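Side-chain contacts in putative D-lactate dehydrogenase (Chlamydomonas reinhardtii, PDB 4ZGS), which probably reduces pyruvate to D-lactate in algal chloroplasts with a nicotinamide cofactor, as a member of the D-isomer specific 2-hydroxyacid dehydrogenase family: residues Lys96-Lys100 with Ala101-Leu105; Gln247-Lys251 with Glu252-Lys256; Thr333-Thr336 with Ala337-Thr340. All coordinates share one frame; numbering follows the deposited sequence.

Contact 1 (Lys96-Lys100 with Ala101-Leu105); sequences KELAK and AGVKL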
loop_
_atom_site.group_PDB
_atom_site.type_symbol
_atom_site.label_atom_id
_atom_site.label_comp_id
_atom_site.label_asym_id
_atom_site.label_seq_id
_atom_site.Cartn_x
_atom_site.Cartn_y
_atom_site.Cartn_z
ATOM N N LYS A 96 -6.679 13.247 -40.675
ATOM C CA LYS A 96 -7.558 13.852 -41.652
ATOM C C LYS A 96 -8.170 15.084 -41.017
ATOM O O LYS A 96 -8.271 16.129 -41.649
ATOM C CB LYS A 96 -8.653 12.874 -42.098
ATOM C CG LYS A 96 -9.485 13.368 -43.277
ATOM C CD LYS A 96 -10.483 12.311 -43.772
ATOM C CE LYS A 96 -11.262 12.813 -44.987
ATOM N NZ LYS A 96 -12.220 11.806 -45.529
ATOM N N GLU A 97 -8.510 14.989 -39.738
ATOM C CA GLU A 97 -9.170 16.114 -39.102
ATOM C C GLU A 97 -8.210 17.203 -38.664
ATOM O O GLU A 97 -8.549 18.385 -38.719
ATOM C CB GLU A 97 -9.969 15.617 -37.887
ATOM C CG GLU A 97 -11.109 14.710 -38.285
ATOM C CD GLU A 97 -11.971 15.356 -39.322
ATOM O OE1 GLU A 97 -12.300 16.541 -39.130
ATOM O OE2 GLU A 97 -12.281 14.706 -40.344
ATOM N N LEU A 98 -6.971 16.818 -38.378
ATOM C CA LEU A 98 -5.944 17.801 -38.064
ATOM C C LEU A 98 -5.555 18.592 -39.288
ATOM O O LEU A 98 -5.292 19.786 -39.189
ATOM C CB LEU A 98 -4.694 17.146 -37.465
ATOM C CG LEU A 98 -4.830 16.609 -36.045
ATOM C CD1 LEU A 98 -3.519 15.987 -35.538
ATOM C CD2 LEU A 98 -5.290 17.740 -35.144
ATOM N N ALA A 99 -5.537 17.935 -40.440
ATOM C CA ALA A 99 -5.202 18.627 -41.670
ATOM C C ALA A 99 -6.186 19.763 -41.946
ATOM O O ALA A 99 -5.776 20.897 -42.206
ATOM C CB ALA A 99 -5.179 17.646 -42.849
ATOM N N LYS A 100 -7.475 19.468 -41.817
ATOM C CA LYS A 100 -8.529 20.438 -42.104
ATOM C C LYS A 100 -8.647 21.494 -41.020
ATOM O O LYS A 100 -9.182 22.579 -41.253
ATOM C CB LYS A 100 -9.858 19.715 -42.270
ATOM C CG LYS A 100 -9.677 18.313 -42.803
ATOM C CD LYS A 100 -9.038 18.324 -44.187
ATOM C CE LYS A 100 -10.036 18.681 -45.273
ATOM N NZ LYS A 100 -9.433 18.500 -46.619
ATOM N N ALA A 101 -8.134 21.171 -39.837
ATOM C CA ALA A 101 -8.020 22.156 -38.776
ATOM C C ALA A 101 -6.977 23.203 -39.154
ATOM O O ALA A 101 -7.035 24.344 -38.696
ATOM C CB ALA A 101 -7.655 21.475 -37.445
ATOM N N GLY A 102 -6.053 22.829 -40.034
ATOM C CA GLY A 102 -5.025 23.761 -40.443
ATOM C C GLY A 102 -3.615 23.467 -39.978
ATOM O O GLY A 102 -2.694 24.176 -40.373
ATOM N N VAL A 103 -3.427 22.461 -39.121
ATOM C CA VAL A 103 -2.087 22.141 -38.623
ATOM C C VAL A 103 -1.215 21.483 -39.714
ATOM O O VAL A 103 -1.611 20.476 -40.322
ATOM C CB VAL A 103 -2.130 21.203 -37.363
ATOM C CG1 VAL A 103 -3.177 21.669 -36.344
ATOM C CG2 VAL A 103 -2.386 19.758 -37.747
ATOM N N LYS A 104 -0.065 22.099 -40.010
ATOM C CA LYS A 104 0.909 21.505 -40.932
ATOM C C LYS A 104 2.090 20.798 -40.266
ATOM O O LYS A 104 2.879 20.163 -40.958
ATOM C CB LYS A 104 1.484 22.557 -41.891
ATOM C CG LYS A 104 0.594 22.972 -43.042
ATOM C CD LYS A 104 -0.646 23.742 -42.636
ATOM C CE LYS A 104 -1.469 24.091 -43.881
ATOM N NZ LYS A 104 -2.700 24.861 -43.568
ATOM N N LEU A 105 2.192 20.836 -38.942
ATOM C CA LEU A 105 3.324 20.179 -38.291
ATOM C C LEU A 105 2.903 19.439 -37.038
ATOM O O LEU A 105 2.181 19.968 -36.185
ATOM C CB LEU A 105 4.416 21.190 -37.941
ATOM C CG LEU A 105 5.612 20.578 -37.220
ATOM C CD1 LEU A 105 6.386 19.720 -38.208
ATOM C CD2 LEU A 105 6.493 21.663 -36.655
#
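Leu98 and Val103 meet at the C-terminal end of helix 92-101, where the chain leaves the helix at a steep angle: CG2 of Val103 lies 3.5 Å from CB of Leu98, alongside the root of the leucine and not its branched end. The same methyl also sits 3.2 Å from Leu98 O, so the valine covers both the side chain and the carbonyl of the residue five places before it. This follows from the valine rotamer (chi1 -45°), which puts CG1 anti to the carbonyl carbon and CG2 between the backbone N and the carbonyl carbon. Underneath is a Schellman motif. Val103 N donates to Leu98 O over 3.3 Å, and inside that wider loop Gly102 N donates to Ala99 O over 2.9 Å. Leu98 O takes a further, weak bond from Gly102 N, so two successive amides are gathered on one carbonyl. The last regular turn of the helix is closed by Ala101 N on Glu97 O at 3.0 Å, and the methyl of Ala101 rests over the carbonyl oxygens of Glu97 and Leu98. The helix gives way at Gly102, whose phi of 111° would jam a CB against the preceding carbonyl oxygen. On the outer side the chain of Lys104 curls back, and its NZ makes a weak bond of 3.3 Å to Gly102 O. The apolar pair is buried further by the loop before strand 81-84: Leu98 packs on Leu68, Ala73 and Ala76, and Val103 also on Ala76. Ala99 touches His124 of helix 118-124, and beyond the turn Leu105 enters strand 105-108, bonded through its backbone to Ala82 of strand 81-84 and packed against Val129 of strand 127-129 and helix 341-359.

Contact 2 (Gln247-Lys251 with Glu252-Lys256); sequences QLINK and ESIQK
Asn250 and Ser253 join at the start of the short helix 251-254, with Asn250 as its N-cap. The amide oxygen OD1 accepts the first-turn amide Ser253 N at 2.7 Å in an almost straight bond (N-H...O 175°), the donor lying nearly along the C=O axis. The asparagine can bend over the helix end because its CG stands between the backbone N and the carbonyl carbon (chi1 54°). Ser253 adopts the same kind of rotamer, which brings its hydroxyl OG within 2.9 Å of Asn250 OD1 and 2.8 Å of Leu248 O; both oxygens can accept its one proton, and which of them does is left open. Next to this polar knot lies the compact apolar part, a hydrophobic staple across the cap: CG2 of Ile249 touches CG1 of Ile254 at 3.6 Å, the two side chains crossing at about a right angle. Ile249 also rests on Leu237 of strand 234-237 and on Ile272, so the staple faces the interior of the nucleotide-binding domain. With an alanine here instead of Asn250, Ser253 N is likely to lose its capping acceptor, and the serine hydroxyl to keep Leu248 O alone of its two close acceptors. The solvent side is looser. Lys251 runs outward fully extended, whereas Glu252 bends at chi2 and lays OE1 3.3 Å from Lys251 CB. Their opposite charges make no contact, Lys251 NZ being 5.8 Å from Glu252 OE2. Lys256, one turn on, finds its charge partner in Asp226. The first helical bond, Ile254 N to Asn250 O, is 3.1 Å long, and the flank of the isoleucine leans on the same oxygen, with CG1 only 3.0 Å from Asn250 O.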
loop_
_atom_site.group_PDB
_atom_site.type_symbol
_atom_site.label_atom_id
_atom_site.label_comp_id
_atom_site.label_asym_id
_atom_site.label_seq_id
_atom_site.Cartn_x
_atom_site.Cartn_y
_atom_site.Cartn_z
ATOM N N GLN A 247 12.167 -11.497 -28.491
ATOM C CA GLN A 247 12.077 -12.526 -27.464
ATOM C C GLN A 247 13.429 -13.198 -27.235
ATOM O O GLN A 247 13.556 -14.416 -27.049
ATOM C CB GLN A 247 10.962 -13.501 -27.819
ATOM C CG GLN A 247 9.634 -12.830 -27.535
ATOM C CD GLN A 247 8.442 -13.634 -27.911
ATOM O OE1 GLN A 247 8.553 -14.691 -28.525
ATOM N NE2 GLN A 247 7.271 -13.150 -27.514
ATOM N N LEU A 248 14.434 -12.333 -27.228
ATOM C CA LEU A 248 15.785 -12.676 -26.849
ATOM C C LEU A 248 15.764 -13.497 -25.587
ATOM O O LEU A 248 16.444 -14.521 -25.488
ATOM C CB LEU A 248 16.591 -11.398 -26.661
ATOM C CG LEU A 248 18.073 -11.517 -26.401
ATOM C CD1 LEU A 248 18.864 -11.319 -27.684
ATOM C CD2 LEU A 248 18.385 -10.431 -25.416
ATOM N N ILE A 249 15.008 -13.015 -24.612
ATOM C CA ILE A 249 14.693 -13.798 -23.424
ATOM C C ILE A 249 13.420 -14.619 -23.666
ATOM O O ILE A 249 12.333 -14.069 -23.863
ATOM C CB ILE A 249 14.516 -12.897 -22.197
ATOM C CG1 ILE A 249 15.749 -11.988 -22.052
ATOM C CG2 ILE A 249 14.151 -13.714 -20.964
ATOM C CD1 ILE A 249 17.024 -12.738 -21.770
ATOM N N ASN A 250 13.565 -15.935 -23.642
ATOM C CA ASN A 250 12.449 -16.844 -23.833
ATOM C C ASN A 250 12.622 -18.076 -22.974
ATOM O O ASN A 250 13.506 -18.124 -22.115
ATOM C CB ASN A 250 12.310 -17.228 -25.307
ATOM C CG ASN A 250 13.605 -17.794 -25.901
ATOM O OD1 ASN A 250 14.388 -18.471 -25.223
ATOM N ND2 ASN A 250 13.830 -17.513 -27.181
ATOM N N LYS A 251 11.764 -19.064 -23.187
ATOM C CA LYS A 251 11.777 -20.250 -22.345
ATOM C C LYS A 251 13.123 -20.952 -22.395
ATOM O O LYS A 251 13.632 -21.407 -21.370
ATOM C CB LYS A 251 10.682 -21.227 -22.767
ATOM C CG LYS A 251 10.619 -22.466 -21.897
ATOM C CD LYS A 251 9.658 -23.481 -22.475
ATOM C CE LYS A 251 9.357 -24.586 -21.481
ATOM N NZ LYS A 251 8.244 -25.422 -21.994
ATOM N N GLU A 252 13.685 -21.025 -23.599
ATOM C CA GLU A 252 14.933 -21.735 -23.845
ATOM C C GLU A 252 16.147 -20.993 -23.327
ATOM O O GLU A 252 16.943 -21.555 -22.574
ATOM C CB GLU A 252 15.109 -21.998 -25.343
ATOM C CG GLU A 252 14.188 -23.083 -25.901
ATOM C CD GLU A 252 12.717 -22.675 -25.893
ATOM O OE1 GLU A 252 12.425 -21.492 -25.613
ATOM O OE2 GLU A 252 11.850 -23.544 -26.135
ATOM N N SER A 253 16.275 -19.724 -23.706
ATOM C CA SER A 253 17.473 -18.980 -23.359
ATOM C C SER A 253 17.541 -18.799 -21.861
ATOM O O SER A 253 18.632 -18.693 -21.284
ATOM C CB SER A 253 17.536 -17.627 -24.080
ATOM O OG SER A 253 16.396 -16.833 -23.852
ATOM N N ILE A 254 16.385 -18.791 -21.220
ATOM C CA ILE A 254 16.374 -18.604 -19.781
ATOM C C ILE A 254 17.070 -19.765 -19.058
ATOM O O ILE A 254 17.733 -19.547 -18.043
ATOM C CB ILE A 254 14.949 -18.426 -19.256
ATOM C CG1 ILE A 254 14.484 -16.986 -19.541
ATOM C CG2 ILE A 254 14.920 -18.671 -17.775
ATOM C CD1 ILE A 254 13.060 -16.689 -19.179
ATOM N N GLN A 255 16.963 -20.981 -19.590
ATOM C CA GLN A 255 17.623 -22.124 -18.956
ATOM C C GLN A 255 19.133 -22.098 -19.176
ATOM O O GLN A 255 19.848 -22.873 -18.554
ATOM C CB GLN A 255 17.034 -23.454 -19.433
ATOM C CG GLN A 255 15.577 -23.631 -19.015
ATOM C CD GLN A 255 15.347 -23.411 -17.510
ATOM O OE1 GLN A 255 16.095 -23.922 -16.672
ATOM N NE2 GLN A 255 14.318 -22.625 -17.173
ATOM N N LYS A 256 19.607 -21.244 -20.087
ATOM C CA LYS A 256 21.047 -21.042 -20.286
ATOM C C LYS A 256 21.629 -20.067 -19.268
ATOM O O LYS A 256 22.843 -19.979 -19.118
ATOM C CB LYS A 256 21.355 -20.530 -21.693
ATOM C CG LYS A 256 21.106 -21.536 -22.801
ATOM C CD LYS A 256 21.609 -21.007 -24.132
ATOM C CE LYS A 256 20.866 -19.744 -24.524
ATOM N NZ LYS A 256 21.214 -19.286 -25.898
#

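Contact 3 (Thr333-Thr336 with Ala337-Thr340); sequences TPHT and AFLT. With NAD (nicotinamide-adenine-dinucleotide), chain I.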
loop_
_atom_site.group_PDB
_atom_site.type_symbol
_atom_site.label_atom_id
_atom_site.label_comp_id
_atom_site.label_asym_id
_atom_site.label_seq_id
_atom_site.Cartn_x
_atom_site.Cartn_y
_atom_site.Cartn_z
ATOM N N THR A 333 8.250 -0.449 -12.960
ATOM C CA THR A 333 7.971 0.995 -13.066
ATOM C C THR A 333 7.231 1.232 -14.368
ATOM O O THR A 333 7.362 0.463 -15.323
ATOM C CB THR A 333 9.256 1.874 -13.082
ATOM O OG1 THR A 333 10.169 1.345 -14.053
ATOM C CG2 THR A 333 9.942 1.948 -11.697
ATOM N N PRO A 334 6.433 2.297 -14.403
ATOM C CA PRO A 334 5.545 2.571 -15.534
ATOM C C PRO A 334 6.226 3.426 -16.617
ATOM O O PRO A 334 5.875 4.591 -16.792
ATOM C CB PRO A 334 4.373 3.304 -14.870
ATOM C CG PRO A 334 5.029 4.068 -13.754
ATOM C CD PRO A 334 6.206 3.224 -13.280
ATOM N N HIS A 335 7.201 2.845 -17.319
ATOM C CA HIS A 335 7.926 3.535 -18.395
ATOM C C HIS A 335 8.490 4.889 -17.944
ATOM O O HIS A 335 8.275 5.920 -18.576
ATOM C CB HIS A 335 7.002 3.721 -19.604
ATOM C CG HIS A 335 7.728 3.759 -20.914
ATOM N ND1 HIS A 335 7.528 2.824 -21.906
ATOM C CD2 HIS A 335 8.666 4.614 -21.390
ATOM C CE1 HIS A 335 8.302 3.104 -22.939
ATOM N NE2 HIS A 335 9.002 4.185 -22.651
ATOM N N THR A 336 9.126 4.910 -16.788
ATOM C CA THR A 336 9.698 6.145 -16.277
ATOM C C THR A 336 11.225 6.286 -16.447
ATOM O O THR A 336 11.794 7.253 -15.956
ATOM C CB THR A 336 9.352 6.310 -14.795
ATOM O OG1 THR A 336 9.923 5.216 -14.056
ATOM C CG2 THR A 336 7.850 6.289 -14.608
ATOM N N ALA A 337 11.883 5.311 -17.072
ATOM C CA ALA A 337 13.335 5.366 -17.185
ATOM C C ALA A 337 13.846 6.661 -17.855
ATOM O O ALA A 337 14.932 7.110 -17.516
ATOM C CB ALA A 337 13.875 4.146 -17.943
ATOM N N PHE A 338 13.085 7.221 -18.800
ATOM C CA PHE A 338 13.470 8.461 -19.474
ATOM C C PHE A 338 13.001 9.642 -18.670
ATOM O O PHE A 338 13.303 10.779 -18.994
ATOM C CB PHE A 338 12.854 8.601 -20.863
ATOM C CG PHE A 338 11.420 9.126 -20.825
ATOM C CD1 PHE A 338 10.395 8.354 -20.271
ATOM C CD2 PHE A 338 11.110 10.407 -21.263
ATOM C CE1 PHE A 338 9.066 8.847 -20.218
ATOM C CE2 PHE A 338 9.794 10.902 -21.203
ATOM C CZ PHE A 338 8.774 10.119 -20.682
ATOM N N LEU A 339 12.217 9.398 -17.642
ATOM C CA LEU A 339 11.504 10.527 -17.086
ATOM C C LEU A 339 12.290 11.174 -15.954
ATOM O O LEU A 339 12.176 10.809 -14.786
ATOM C CB LEU A 339 10.125 10.086 -16.600
ATOM C CG LEU A 339 9.134 11.144 -16.171
ATOM C CD1 LEU A 339 8.530 11.890 -17.385
ATOM C CD2 LEU A 339 8.054 10.431 -15.298
ATOM N N THR A 340 12.930 12.272 -16.320
ATOM C CA THR A 340 13.928 12.936 -15.518
ATOM C C THR A 340 13.851 14.415 -15.811
ATOM O O THR A 340 13.486 14.771 -16.903
ATOM C CB THR A 340 15.306 12.343 -15.853
ATOM O OG1 THR A 340 15.600 11.300 -14.899
ATOM C CG2 THR A 340 16.390 13.393 -15.847
HETATM P PA NAD I . 21.566 2.916 -29.573
HETATM O O1A NAD I . 21.511 2.819 -31.050
HETATM O O2A NAD I . 22.797 3.732 -29.418
HETATM O O5B NAD I . 21.704 1.477 -28.879
HETATM C C5B NAD I . 21.319 0.275 -29.545
HETATM C C4B NAD I . 22.491 -0.637 -29.727
HETATM O O4B NAD I . 22.046 -2.068 -29.803
HETATM C C3B NAD I . 23.229 -0.347 -30.983
HETATM O O3B NAD I . 24.651 -0.158 -30.734
HETATM C C2B NAD I . 23.055 -1.507 -31.850
HETATM O O2B NAD I . 24.248 -1.710 -32.655
HETATM C C1B NAD I . 22.842 -2.648 -30.932
HETATM N N9A NAD I . 22.235 -3.765 -31.535
HETATM C C8A NAD I . 21.598 -3.818 -32.810
HETATM N N7A NAD I . 21.133 -5.120 -33.058
HETATM C C5A NAD I . 21.480 -5.876 -31.959
HETATM C C6A NAD I . 21.323 -7.238 -31.555
HETATM N N6A NAD I . 20.664 -8.177 -32.386
HETATM N N1A NAD I . 21.783 -7.592 -30.440
HETATM C C2A NAD I . 22.371 -6.902 -29.622
HETATM N N3A NAD I . 22.605 -5.650 -29.813
HETATM C C4A NAD I . 22.186 -5.014 -30.993
HETATM O O3 NAD I . 20.301 3.706 -28.984
HETATM P PN NAD I . 20.073 4.026 -27.433
HETATM O O1N NAD I . 20.078 5.482 -27.150
HETATM O O2N NAD I . 21.207 3.541 -26.610
HETATM O O5D NAD I . 18.713 3.345 -26.944
HETATM C C5D NAD I . 17.472 3.532 -27.633
HETATM C C4D NAD I . 16.502 2.644 -26.948
HETATM O O4D NAD I . 16.103 3.222 -25.646
HETATM C C3D NAD I . 15.242 2.485 -27.684
HETATM O O3D NAD I . 15.381 1.531 -28.770
HETATM C C2D NAD I . 14.346 1.983 -26.645
HETATM O O2D NAD I . 14.484 0.543 -26.566
HETATM C C1D NAD I . 14.790 2.601 -25.369
HETATM N N1N NAD I . 13.852 3.552 -24.918
HETATM C C2N NAD I . 13.424 3.538 -23.569
HETATM C C3N NAD I . 12.485 4.465 -23.119
HETATM C C7N NAD I . 12.023 4.445 -21.665
HETATM O O7N NAD I . 11.924 3.388 -21.067
HETATM N N7N NAD I . 11.684 5.651 -20.999
HETATM C C4N NAD I . 11.962 5.418 -24.013
HETATM C C5N NAD I . 12.381 5.432 -25.359
HETATM C C6N NAD I . 13.319 4.509 -25.808
#
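Thr336 to Leu339 form a type I beta turn, closed by Leu339 N donating to Thr336 O at 2.8 Å. The turn bends the chain round the nicotinamide end of the bound NAD, so that His335, Ala337 and Phe338 all belong to the cofactor pocket. The histidine ring meets the carboxamide with its outer atoms: NE2 is 3.2 Å from NAD C7N and CD2 is 3.2 Å from NAD N7N. The ring gets there with CG anti to the backbone N (chi1 -151°), which swings it out from the chain to the cofactor. From the other segment Phe338 comes up to the same amide group, its CD1 lying 3.1 Å from NAD N7N, while the backbone atom Phe338 N is 3.0 Å from NAD N7N. The phenyl turns its edge to the peptide before the turn, with CE1 3.4 Å from His335 O and that oxygen in the plane of the ring. One face of the phenyl carries Leu339 CB, offset toward the rim. The methyl of Ala337 adds a looser contact, 3.8 Å from NAD O7N. The peptides of the turn are fixed from outside: Asp292 receives Thr336 N on OD1 and Ala337 N on OD2. Arg152 of the second subunit donates to Thr336 O and Ala337 O, so Thr336 O serves both the turn and the subunit interface. The turn thus links strand 330-332, the outermost strand, within this chain, of the nucleotide-binding sheet, to helix 341-359; Phe338 packs on Leu344 and Ile347 of that helix, and Thr336 and Ala337 lie against His142 of helix 136-151.

The three contacts follow one another along the chain without nesting or crossing, each closing a short local turn. Contact 1 comes first and leads from helix 92-101 into the five-stranded parallel sheet. Contact 2 lies far from it, centres about 46 Å apart on opposite sides of the chain's centre, and opens helix 251-254 between strands 234-237 and 261-265 of the six-stranded nucleotide-binding sheet. Contact 3 follows that sheet's last strand near the middle of the molecule, its centre about 26 Å from that of contact 2 and about 31 Å from that of contact 1. Helix 341-359 then returns to the five-stranded sheet, close to where contact 1 ends.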